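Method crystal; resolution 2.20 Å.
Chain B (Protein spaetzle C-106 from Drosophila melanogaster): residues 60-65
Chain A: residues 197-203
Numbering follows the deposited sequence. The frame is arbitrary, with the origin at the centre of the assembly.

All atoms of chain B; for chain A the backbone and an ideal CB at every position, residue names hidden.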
# COMPACT_ATOMS: atom_id res chain seq x y z
N PHE B 60 -15.90 11.30 13.38
CA PHE B 60 -16.25 12.71 13.23
C PHE B 60 -17.56 12.98 13.95
O PHE B 60 -18.27 12.04 14.28
CB PHE B 60 -16.29 13.09 11.75
CG PHE B 60 -14.93 13.03 11.10
CD1 PHE B 60 -13.97 13.99 11.41
CD2 PHE B 60 -14.60 11.98 10.25
CE1 PHE B 60 -12.71 13.93 10.85
CE2 PHE B 60 -13.32 11.90 9.69
CZ PHE B 60 -12.38 12.87 9.98
N PRO B 61 -17.88 14.26 14.23
CA PRO B 61 -19.11 14.46 15.02
C PRO B 61 -20.35 14.05 14.26
O PRO B 61 -20.31 13.97 13.03
CB PRO B 61 -19.12 15.99 15.27
CG PRO B 61 -17.68 16.43 15.04
CD PRO B 61 -17.17 15.52 13.95
N GLN B 62 -21.46 13.84 14.96
CA GLN B 62 -22.72 13.53 14.27
C GLN B 62 -23.12 14.62 13.27
O GLN B 62 -22.76 15.79 13.44
CB GLN B 62 -23.86 13.29 15.28
CG GLN B 62 -23.73 11.99 16.04
CD GLN B 62 -24.73 11.84 17.17
OE1 GLN B 62 -25.60 12.71 17.38
NE2 GLN B 62 -24.63 10.74 17.90
N SER B 63 -23.85 14.21 12.23
CA SER B 63 -24.37 15.06 11.15
C SER B 63 -23.36 15.37 10.06
O SER B 63 -23.71 15.91 9.01
CB SER B 63 -24.97 16.37 11.68
OG SER B 63 -23.97 17.33 11.97
N TYR B 64 -22.10 15.03 10.30
CA TYR B 64 -21.05 15.23 9.28
C TYR B 64 -20.86 13.94 8.47
O TYR B 64 -20.69 12.87 9.02
CB TYR B 64 -19.74 15.68 9.92
CG TYR B 64 -19.85 17.00 10.64
CD1 TYR B 64 -19.70 18.20 9.97
CD2 TYR B 64 -20.13 17.05 12.01
CE1 TYR B 64 -19.82 19.44 10.63
CE2 TYR B 64 -20.26 18.27 12.69
CZ TYR B 64 -20.10 19.45 11.99
OH TYR B 64 -20.22 20.66 12.65
N ASN B 65 -20.92 14.07 7.15
CA ASN B 65 -20.74 12.96 6.24
C ASN B 65 -19.39 13.13 5.55
O ASN B 65 -19.25 13.99 4.69
CB ASN B 65 -21.87 12.95 5.22
CG ASN B 65 -21.69 11.86 4.16
OD1 ASN B 65 -21.23 10.75 4.45
ND2 ASN B 65 -22.04 12.18 2.91
N UNK A 197 -33.83 18.23 15.76
CA UNK A 197 -33.43 16.83 15.53
C UNK A 197 -31.99 16.53 15.93
O UNK A 197 -31.70 15.47 16.47
CB UNK A 197 -33.62 16.48 14.05
N UNK A 198 -31.09 17.48 15.68
CA UNK A 198 -29.66 17.24 15.95
C UNK A 198 -29.11 18.21 17.00
O UNK A 198 -29.18 19.43 16.85
CB UNK A 198 -28.85 17.37 14.66
N UNK A 199 -28.56 17.63 18.06
CA UNK A 199 -28.03 18.40 19.16
C UNK A 199 -26.55 18.08 19.32
O UNK A 199 -26.20 17.08 19.93
CB UNK A 199 -28.80 18.11 20.45
N UNK A 200 -25.69 18.92 18.75
CA UNK A 200 -24.25 18.74 18.88
C UNK A 200 -23.63 19.57 19.99
O UNK A 200 -23.66 20.80 19.95
CB UNK A 200 -23.57 19.08 17.55
N UNK A 201 -23.02 18.90 20.96
CA UNK A 201 -22.50 19.57 22.15
C UNK A 201 -21.11 19.08 22.47
O UNK A 201 -20.67 19.19 23.61
CB UNK A 201 -23.42 19.35 23.35
N UNK A 202 -20.42 18.54 21.46
CA UNK A 202 -19.10 17.93 21.68
C UNK A 202 -18.06 18.99 22.05
O UNK A 202 -18.23 20.18 21.73
CB UNK A 202 -18.65 17.17 20.43
N UNK A 203 -17.02 18.55 22.74
CA UNK A 203 -15.90 19.42 23.14
C UNK A 203 -16.39 20.61 23.93
O UNK A 203 -16.04 21.76 23.64
CB UNK A 203 -15.12 19.90 21.91

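Chain B meets this segment with a type II beta turn running from B:Pro61 to B:Tyr64. Position 197 lies beyond its reach: nothing of chain B comes within 5.5 Å of the ideal CB, so chain B sets no preference and almost any residue would serve. The deposited residue is A:Lys197, whose side chain makes no contact with the turn.

Position 198 has extended backbone angles and a CB directed toward chain B, with its ideal CB 5.0 Å from CB of B:Ser63. The amide end of B:Gln62 also reaches in this direction and offers the acceptor OE1. That acceptor is too far for a short side chain, so a longer one ending in a donor is favoured: glutamine, lysine or arginine would all be reasonable. It is A:Gln198. NE2 of A:Gln198 donates to OE1 of B:Gln62 at 2.9 Å and nearly straight (166°), while CG of A:Gln198 packs 4.0 Å from CB of B:Ser63.

At 199 the alternation of a strand turns CB away from chain B. The turn exerts no selection here, and a strand-forming residue such as valine, isoleucine or leucine would fit the backbone; A:Leu199 is found.

Position 200 points toward chain B again, its ideal CB 5.3 Å from the carbonyl O of B:Gln62. A donor of moderate length would suit, such as asparagine, histidine or glutamine, with serine or threonine perhaps too short to span the gap. In A:Asn200, ND2 donates to O of B:Gln62 at 3.0 Å and 174°. O of B:Gln62 also accepts a very short hydrogen bond of 2.4 Å from OG of B:Ser63. The other end of the amide is also used: OD1 of A:Asn200 receives NE2 of A:Gln198 at 2.7 Å, so the NE2 group links side-chain oxygens of the two chains.

Position 201 is out of reach of chain B, which leaves its identity open; it is A:Leu201.

Position 202 directs its CB toward B:Pro61, with the ideal CB 5.3 Å from CB of that proline. The pyrrolidine ring presents a nonpolar surface, suited to a leucine, methionine or, better, a flat aromatic ring. A:Trp202 lays one face of its indole against it: CB of B:Pro61 sits 3.9 Å from the centroid of the five-membered ring of A:Trp202, 23° off the normal, a CH-pi contact, and CG of B:Pro61 packs 3.7 Å from CE2 of A:Trp202.

Position 203 has positive phi and psi (56/48), which glycine, asparagine or aspartate tolerate best, and chain B is out of reach. A:Ser203 adopts this conformation.

Chain A, residues 197-203: KQLNLWS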
# COMPACT_ATOMS: atom_id res chain seq x y z
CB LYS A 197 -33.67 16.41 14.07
CG LYS A 197 -35.13 16.53 13.63
CD LYS A 197 -35.28 16.28 12.12
CE LYS A 197 -36.75 16.31 11.72
NZ LYS A 197 -37.40 17.67 11.92
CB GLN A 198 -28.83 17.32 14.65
CG GLN A 198 -27.36 16.92 14.82
CD GLN A 198 -27.20 15.49 15.34
OE1 GLN A 198 -27.88 14.57 14.87
NE2 GLN A 198 -26.35 15.31 16.36
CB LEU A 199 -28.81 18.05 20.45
CG LEU A 199 -28.46 18.87 21.71
CD1 LEU A 199 -28.47 20.36 21.40
CD2 LEU A 199 -29.43 18.56 22.86
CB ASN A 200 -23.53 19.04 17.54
CG ASN A 200 -23.51 17.84 16.63
OD1 ASN A 200 -24.12 16.81 16.94
ND2 ASN A 200 -22.81 17.95 15.49
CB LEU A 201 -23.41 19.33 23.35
CG LEU A 201 -24.82 19.91 23.22
CD1 LEU A 201 -25.80 19.32 24.25
CD2 LEU A 201 -24.76 21.43 23.37
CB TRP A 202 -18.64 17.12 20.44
CG TRP A 202 -18.75 17.91 19.16
CD1 TRP A 202 -19.88 18.09 18.42
CD2 TRP A 202 -17.71 18.63 18.50
NE1 TRP A 202 -19.61 18.87 17.31
CE2 TRP A 202 -18.28 19.22 17.35
CE3 TRP A 202 -16.36 18.82 18.75
CZ2 TRP A 202 -17.54 20.00 16.47
CZ3 TRP A 202 -15.61 19.60 17.87
CH2 TRP A 202 -16.20 20.17 16.74
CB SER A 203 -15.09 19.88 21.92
OG SER A 203 -14.36 18.82 21.35
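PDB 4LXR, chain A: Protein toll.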